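Long-range contacts in arginyl-trna synthetase (Thermus thermophilus, PDB 1IQ0), which probably catalyses the ATP-dependent attachment of L-arginine to tRNA(Arg), releasing AMP and diphosphate, as a monomeric class I aminoacyl-tRNA synthetase: residues Ala271-Met276 with Phe289-Arg294; Ala307-Lys312 with Ala366-Ala371; Gly247-Ala252 with Tyr302-Ala307. One frame throughout, in Å; residues are numbered along the deposited sequence.

Following the chain from the N terminus, helix 248-256 comes first and opens contact 3, which closes when Tyr302-Ala307 packs across it. Nested within that loop, contact 1 closes the hairpin of strands 274-277 and 289-291, just before helix 301-312 begins. Contact 2 then follows in series: Ala307-Lys312 meets Ala366-Ala371 of helix 361-370 after a longer excursion through several strands. Contacts 2 and 3 have centres about 8 Å apart and both use helix 301-312, which packs against helix 248-256 and helix 361-370. The hairpin joins them through Met276, whose CG and CE pack on Leu370 and Ala367, and through Leu292, whose CD2 packs on Ile306.

Contact 1 (Ala271-Met276 with Phe289-Arg294); sequences AGALVM and FFVLLR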
# COMPACT_ATOMS: atom_id res chain seq x y z
N ALA A 271 -35.99 18.71 10.75
CA ALA A 271 -36.23 20.09 11.17
C ALA A 271 -35.15 20.58 12.13
O ALA A 271 -34.85 19.91 13.13
CB ALA A 271 -37.60 20.20 11.81
N GLY A 272 -34.58 21.74 11.83
CA GLY A 272 -33.54 22.30 12.69
C GLY A 272 -32.14 21.81 12.38
O GLY A 272 -31.16 22.45 12.76
N ALA A 273 -32.03 20.67 11.70
CA ALA A 273 -30.73 20.10 11.36
C ALA A 273 -30.23 20.63 10.03
O ALA A 273 -31.02 21.00 9.16
CB ALA A 273 -30.84 18.57 11.30
N LEU A 274 -28.90 20.70 9.87
CA LEU A 274 -28.32 21.16 8.61
C LEU A 274 -28.02 19.90 7.83
O LEU A 274 -27.29 19.02 8.30
CB LEU A 274 -27.02 21.94 8.84
CG LEU A 274 -26.35 22.41 7.54
CD1 LEU A 274 -27.27 23.39 6.83
CD2 LEU A 274 -25.01 23.05 7.82
N VAL A 275 -28.59 19.79 6.64
CA VAL A 275 -28.40 18.61 5.83
C VAL A 275 -27.87 18.90 4.44
O VAL A 275 -28.04 20.00 3.91
CB VAL A 275 -29.73 17.83 5.73
CG1 VAL A 275 -30.78 18.69 5.04
CG2 VAL A 275 -29.53 16.54 4.98
N MET A 276 -27.23 17.90 3.85
CA MET A 276 -26.67 17.99 2.51
C MET A 276 -27.43 17.01 1.62
O MET A 276 -27.44 15.80 1.89
CB MET A 276 -25.19 17.62 2.51
CG MET A 276 -24.52 17.77 1.15
SD MET A 276 -22.85 17.09 1.10
CE MET A 276 -21.97 18.31 2.04
N PHE A 289 -29.95 12.37 2.05
CA PHE A 289 -29.61 13.41 3.00
C PHE A 289 -28.59 13.03 4.05
O PHE A 289 -28.85 12.21 4.93
CB PHE A 289 -30.89 13.91 3.68
CG PHE A 289 -31.82 14.65 2.77
CD1 PHE A 289 -32.44 14.00 1.71
CD2 PHE A 289 -32.06 16.01 2.95
CE1 PHE A 289 -33.29 14.69 0.85
CE2 PHE A 289 -32.91 16.71 2.10
CZ PHE A 289 -33.53 16.05 1.05
N PHE A 290 -27.40 13.62 3.95
CA PHE A 290 -26.33 13.41 4.91
C PHE A 290 -26.49 14.55 5.92
O PHE A 290 -26.61 15.71 5.53
CB PHE A 290 -24.95 13.53 4.26
CG PHE A 290 -24.56 12.35 3.41
CD1 PHE A 290 -24.17 11.15 4.00
CD2 PHE A 290 -24.55 12.45 2.02
CE1 PHE A 290 -23.78 10.06 3.22
CE2 PHE A 290 -24.16 11.37 1.23
CZ PHE A 290 -23.77 10.17 1.83
N VAL A 291 -26.51 14.23 7.21
CA VAL A 291 -26.65 15.27 8.21
C VAL A 291 -25.28 15.85 8.53
O VAL A 291 -24.34 15.11 8.79
CB VAL A 291 -27.28 14.72 9.51
CG1 VAL A 291 -27.41 15.84 10.54
CG2 VAL A 291 -28.64 14.11 9.21
N LEU A 292 -25.17 17.18 8.49
CA LEU A 292 -23.91 17.85 8.80
C LEU A 292 -23.99 18.32 10.25
O LEU A 292 -23.08 18.06 11.05
CB LEU A 292 -23.69 19.04 7.86
CG LEU A 292 -23.56 18.73 6.36
CD1 LEU A 292 -23.43 20.01 5.55
CD2 LEU A 292 -22.34 17.85 6.12
N LEU A 293 -25.08 19.01 10.59
CA LEU A 293 -25.31 19.50 11.95
C LEU A 293 -26.65 18.96 12.45
O LEU A 293 -27.67 19.13 11.79
CB LEU A 293 -25.35 21.03 11.99
CG LEU A 293 -24.06 21.82 11.78
CD1 LEU A 293 -24.34 23.32 11.86
CD2 LEU A 293 -23.04 21.43 12.83
N ARG A 294 -26.65 18.31 13.61
CA ARG A 294 -27.90 17.80 14.16
C ARG A 294 -28.67 19.01 14.67
O ARG A 294 -28.09 20.08 14.84
CB ARG A 294 -27.62 16.82 15.31
CG ARG A 294 -26.74 15.64 14.92
CD ARG A 294 -26.75 14.55 15.98
NE ARG A 294 -25.78 13.48 15.70
CZ ARG A 294 -24.46 13.62 15.79
NH1 ARG A 294 -23.94 14.78 16.17
NH2 ARG A 294 -23.65 12.60 15.52
O HOH W 1 -28.26 23.29 13.51
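Leu274, Val275 and Met276 pair antiparallel with Leu293, Val291 and Phe290 in a beta hairpin whose register slips by one residue after Leu274, a classic beta bulge with Leu292 and Leu293 both facing Leu274. The evidence lies at Leu274 O, which accepts from Leu292 N at 2.8 Å and from Leu293 N at 3.2 Å. The Leu293 donor lies in the carbonyl plane on a lone pair; the Leu292 donor is tilted 16° out of it. Leu274 N bonds back to Leu293 O, and Met276 and Phe290 exchange two further backbone bonds.

Leu274 CB rests on Leu293 CB at 3.7 Å, while Leu274 CD2 is 4.1 Å from Leu292 CD1. Beside them Met276 bends at its last torsion (chi3 -73°), which sets CE 4.1 Å from Leu292 CD2; Leu256 and Ala367, from two helices, pack on the same methionine. On the other face, Val275 CG1 lies in the plane of the poorly ordered Phe289 ring at its edge, 3.6 Å from Phe289 CD2, and Val275 CG2 meets the same edge. Beyond the bulge, one water donates to Gly272 O at 3.1 Å and, weakly, to Arg294 O at 3.5 Å.

Contact 2 (Ala307-Lys312 with Ala366-Ala371); sequences AFQFWK and AALALA
Phe310 and Leu368 are the principal contacts in a helix-helix packing within the class I catalytic domain, where helix 301-312 meets helix 361-370 at 63°. The local axes stay 10.7 Å apart, and the closest CA atoms, those of Phe310 and Leu368, are 7.7 Å from each other. At that separation the contact depends largely on the reach of Phe310 and Leu368, and it buries only 182 Å².

Neither side chain starts out pointing at the other helix; their ends make the approach. In Phe310, CG stands anti to the carbonyl carbon (chi1 -82°), and the ring reaches across with CE2 and CZ leading. Leu368 has CG in the same relation to its own backbone (chi1 -78°), and the two side chains run antiparallel, side by side. Leu368 CD2 reaches Phe310 CE2 at 3.7 Å and lies obliquely to the ring. The other leucine branch serves Gln309 instead: Leu368 CD1 is 4.2 Å from Gln309 CG, the aliphatic part of a side chain whose CG is anti to its backbone N. The amide end of Gln309 has a partner elsewhere, with NE2 hydrogen-bonded to Thr349 OG1 on strand 348-354. Leu255 of helix 248-256 also packs on Phe310, and Ile315 on Leu368, so apolar groups from other elements extend the contact.

At its far end the phenylalanine ring meets the last turn of helix 361-370. Ala371 CB comes obliquely to Phe310 CZ, at 3.7 Å, just past the helix end. Ala367 O, which already accepts the helical bond from Ala371 N at 3.0 Å, lies in the ring plane at the edge, 3.9 Å from Phe310 CZ.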
# COMPACT_ATOMS: atom_id res chain seq x y z
N ALA A 307 -14.62 18.47 6.09
CA ALA A 307 -13.71 19.58 6.40
C ALA A 307 -12.25 19.19 6.17
O ALA A 307 -11.51 19.89 5.48
CB ALA A 307 -13.90 20.02 7.86
N PHE A 308 -11.86 18.06 6.75
CA PHE A 308 -10.50 17.54 6.64
C PHE A 308 -10.15 17.23 5.18
O PHE A 308 -9.06 17.54 4.72
CB PHE A 308 -10.37 16.29 7.52
CG PHE A 308 -8.95 15.82 7.73
CD1 PHE A 308 -7.90 16.73 7.80
CD2 PHE A 308 -8.68 14.46 7.91
CE1 PHE A 308 -6.60 16.29 8.06
CE2 PHE A 308 -7.39 14.02 8.18
CZ PHE A 308 -6.35 14.93 8.25
N GLN A 309 -11.08 16.61 4.46
CA GLN A 309 -10.86 16.30 3.05
C GLN A 309 -10.61 17.59 2.27
O GLN A 309 -9.76 17.64 1.39
CB GLN A 309 -12.09 15.60 2.46
CG GLN A 309 -11.95 15.19 0.99
CD GLN A 309 -10.93 14.08 0.79
OE1 GLN A 309 -10.83 13.16 1.60
NE2 GLN A 309 -10.17 14.16 -0.31
N PHE A 310 -11.36 18.64 2.60
CA PHE A 310 -11.21 19.93 1.93
C PHE A 310 -9.81 20.50 2.13
O PHE A 310 -9.22 21.06 1.20
CB PHE A 310 -12.26 20.92 2.45
CG PHE A 310 -13.62 20.79 1.80
CD1 PHE A 310 -14.62 21.73 2.06
CD2 PHE A 310 -13.89 19.75 0.92
CE1 PHE A 310 -15.87 21.63 1.45
CE2 PHE A 310 -15.15 19.64 0.31
CZ PHE A 310 -16.14 20.59 0.57
N TRP A 311 -9.27 20.35 3.33
CA TRP A 311 -7.93 20.85 3.63
C TRP A 311 -6.89 20.05 2.85
O TRP A 311 -5.96 20.61 2.29
CB TRP A 311 -7.63 20.75 5.13
CG TRP A 311 -6.19 21.03 5.45
CD1 TRP A 311 -5.59 22.26 5.58
CD2 TRP A 311 -5.14 20.06 5.63
NE1 TRP A 311 -4.24 22.11 5.82
CE2 TRP A 311 -3.94 20.77 5.85
CE3 TRP A 311 -5.11 18.66 5.61
CZ2 TRP A 311 -2.72 20.13 6.06
CZ3 TRP A 311 -3.89 18.02 5.81
CH2 TRP A 311 -2.71 18.75 6.03
N LYS A 312 -7.06 18.73 2.83
CA LYS A 312 -6.13 17.85 2.12
C LYS A 312 -5.97 18.26 0.66
O LYS A 312 -4.87 18.20 0.11
CB LYS A 312 -6.62 16.40 2.17
CG LYS A 312 -6.51 15.73 3.54
CD LYS A 312 -6.91 14.26 3.45
CE LYS A 312 -6.68 13.50 4.75
NZ LYS A 312 -7.17 12.09 4.62
N ALA A 366 -19.72 13.51 -2.95
CA ALA A 366 -20.83 14.44 -3.16
C ALA A 366 -20.50 15.82 -2.62
O ALA A 366 -20.86 16.83 -3.24
CB ALA A 366 -22.09 13.91 -2.47
N ALA A 367 -19.82 15.87 -1.48
CA ALA A 367 -19.45 17.14 -0.87
C ALA A 367 -18.50 17.90 -1.79
O ALA A 367 -18.66 19.11 -2.00
CB ALA A 367 -18.81 16.91 0.49
N LEU A 368 -17.51 17.21 -2.33
CA LEU A 368 -16.57 17.85 -3.24
C LEU A 368 -17.29 18.36 -4.49
O LEU A 368 -17.00 19.45 -4.97
CB LEU A 368 -15.44 16.88 -3.63
CG LEU A 368 -14.35 16.66 -2.58
CD1 LEU A 368 -13.55 15.42 -2.93
CD2 LEU A 368 -13.44 17.88 -2.51
N ALA A 369 -18.24 17.59 -5.02
CA ALA A 369 -18.97 18.02 -6.21
C ALA A 369 -19.87 19.23 -5.92
O ALA A 369 -19.83 20.23 -6.63
CB ALA A 369 -19.81 16.86 -6.77
N LEU A 370 -20.68 19.13 -4.86
CA LEU A 370 -21.58 20.22 -4.49
C LEU A 370 -20.83 21.52 -4.19
O LEU A 370 -21.36 22.61 -4.40
CB LEU A 370 -22.41 19.81 -3.28
CG LEU A 370 -23.41 18.69 -3.57
CD1 LEU A 370 -24.05 18.21 -2.28
CD2 LEU A 370 -24.46 19.20 -4.55
N ALA A 371 -19.61 21.39 -3.69
CA ALA A 371 -18.81 22.56 -3.38
C ALA A 371 -18.22 23.12 -4.66
O ALA A 371 -17.54 24.14 -4.65
CB ALA A 371 -17.69 22.19 -2.40

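Contact 3 (Gly247-Ala252 with Tyr302-Ala307); sequences GLLQKA and YAKDIA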
# COMPACT_ATOMS: atom_id res chain seq x y z
N GLY A 247 -10.07 25.87 12.73
CA GLY A 247 -11.45 26.18 12.35
C GLY A 247 -11.89 25.56 11.03
O GLY A 247 -12.75 26.12 10.35
N LEU A 248 -11.33 24.40 10.66
CA LEU A 248 -11.70 23.77 9.40
C LEU A 248 -13.18 23.42 9.33
O LEU A 248 -13.81 23.56 8.28
CB LEU A 248 -10.86 22.50 9.15
CG LEU A 248 -9.34 22.66 9.02
CD1 LEU A 248 -8.69 21.32 8.65
CD2 LEU A 248 -9.04 23.70 7.96
N LEU A 249 -13.75 22.99 10.45
CA LEU A 249 -15.16 22.63 10.50
C LEU A 249 -16.08 23.77 10.07
O LEU A 249 -16.85 23.63 9.13
CB LEU A 249 -15.54 22.16 11.90
CG LEU A 249 -17.00 21.76 12.11
CD1 LEU A 249 -17.45 20.73 11.05
CD2 LEU A 249 -17.13 21.18 13.50
N GLN A 250 -15.99 24.89 10.78
CA GLN A 250 -16.82 26.06 10.47
C GLN A 250 -16.61 26.55 9.05
O GLN A 250 -17.57 26.93 8.38
CB GLN A 250 -16.53 27.20 11.45
CG GLN A 250 -16.98 26.93 12.88
CD GLN A 250 -18.47 26.58 12.96
OE1 GLN A 250 -19.33 27.36 12.53
NE2 GLN A 250 -18.77 25.42 13.53
N LYS A 251 -15.37 26.55 8.58
CA LYS A 251 -15.06 26.99 7.23
C LYS A 251 -15.71 26.07 6.21
O LYS A 251 -16.25 26.55 5.20
CB LYS A 251 -13.54 27.01 7.00
CG LYS A 251 -12.81 28.06 7.84
CD LYS A 251 -11.28 27.96 7.71
CE LYS A 251 -10.60 28.91 8.71
NZ LYS A 251 -9.11 28.83 8.67
N ALA A 252 -15.68 24.77 6.46
CA ALA A 252 -16.28 23.80 5.55
C ALA A 252 -17.78 24.00 5.55
O ALA A 252 -18.41 24.04 4.49
CB ALA A 252 -15.93 22.36 5.97
N TYR A 302 -19.49 13.13 9.66
CA TYR A 302 -19.50 13.35 8.22
C TYR A 302 -19.05 14.77 7.88
O TYR A 302 -18.27 14.98 6.96
CB TYR A 302 -20.91 13.10 7.66
CG TYR A 302 -21.31 11.64 7.64
CD1 TYR A 302 -22.59 11.24 7.26
CD2 TYR A 302 -20.38 10.64 7.96
CE1 TYR A 302 -22.94 9.89 7.20
CE2 TYR A 302 -20.72 9.29 7.90
CZ TYR A 302 -22.00 8.93 7.52
OH TYR A 302 -22.31 7.59 7.44
N ALA A 303 -19.53 15.75 8.64
CA ALA A 303 -19.14 17.14 8.41
C ALA A 303 -17.64 17.29 8.67
O ALA A 303 -16.93 17.95 7.91
CB ALA A 303 -19.94 18.07 9.33
N LYS A 304 -17.15 16.66 9.74
CA LYS A 304 -15.73 16.74 10.07
C LYS A 304 -14.87 16.04 9.02
O LYS A 304 -13.77 16.52 8.72
CB LYS A 304 -15.46 16.16 11.47
CG LYS A 304 -16.10 16.97 12.60
CD LYS A 304 -15.51 16.64 13.97
CE LYS A 304 -14.02 16.97 14.03
NZ LYS A 304 -13.69 18.40 13.70
N ASP A 305 -15.35 14.93 8.46
CA ASP A 305 -14.58 14.23 7.43
C ASP A 305 -14.49 15.12 6.19
O ASP A 305 -13.45 15.19 5.54
CB ASP A 305 -15.23 12.89 7.05
CG ASP A 305 -15.09 11.84 8.14
OD1 ASP A 305 -14.13 11.92 8.93
OD2 ASP A 305 -15.93 10.92 8.19
N ILE A 306 -15.58 15.80 5.88
CA ILE A 306 -15.60 16.70 4.73
C ILE A 306 -14.60 17.85 4.92
O ILE A 306 -13.82 18.15 4.01
CB ILE A 306 -17.02 17.28 4.50
CG1 ILE A 306 -17.95 16.16 4.02
CG2 ILE A 306 -16.97 18.40 3.44
CD1 ILE A 306 -19.42 16.55 4.04
N ALA A 307 -14.62 18.47 6.09
CA ALA A 307 -13.71 19.58 6.40
C ALA A 307 -12.25 19.19 6.17
O ALA A 307 -11.51 19.89 5.48
CB ALA A 307 -13.90 20.02 7.86
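Ala252 and Ala307 meet methyl to methyl where helix 248-256 crosses helix 301-312 at almost a right angle (92°), with local axes only 8.6 Å apart. This is close alanine-mediated helix packing inside the catalytic domain: the CA atoms of Ala252 and Ala307 are 5.0 Å apart, a spacing that small side chains allow.

The tight part is built round Ala307 CB. It lies 3.6 Å from Ala252 CB and also 3.6 Å from Leu248 O, the carbonyl that accepts the helical bond from Ala252 N one turn on. Leu249 CA approaches the same methyl at 3.9 Å, so both backbone and side-chain atoms of helix 248-256 pack against it. Most of the residues here are buried.

Towards the start of helix 301-312 the packing becomes looser and more exposed. There Leu249 does the reaching: CG is anti to the backbone N (chi1 180°), and chi2 of 52° places CD1 against the second helix, 4.0 Å from Ala303 CB. Beyond it, Lys304 CG is 4.3 Å from Leu249 CD1, a loose contact; the chain then bends at chi3 and chi4, and NZ forms a salt bridge with Glu240. Leu249 and Lys304 are both partly exposed, in contrast to the buried alanine crossing.

Helix 248-256 starts from Gly247, its N-cap residue, which also ends the preceding helix 240-245 in a Schellman motif. Farther along, Leu253 and Leu256 extend the packing onto Ala303 and Ile306. Helix 361-370 meets helix 301-312 through Leu363 and Ala367 on Ile306, while the hairpin of strands 274-277 and 289-291 brings Met276 and the adjoining Leu292 to that same isoleucine.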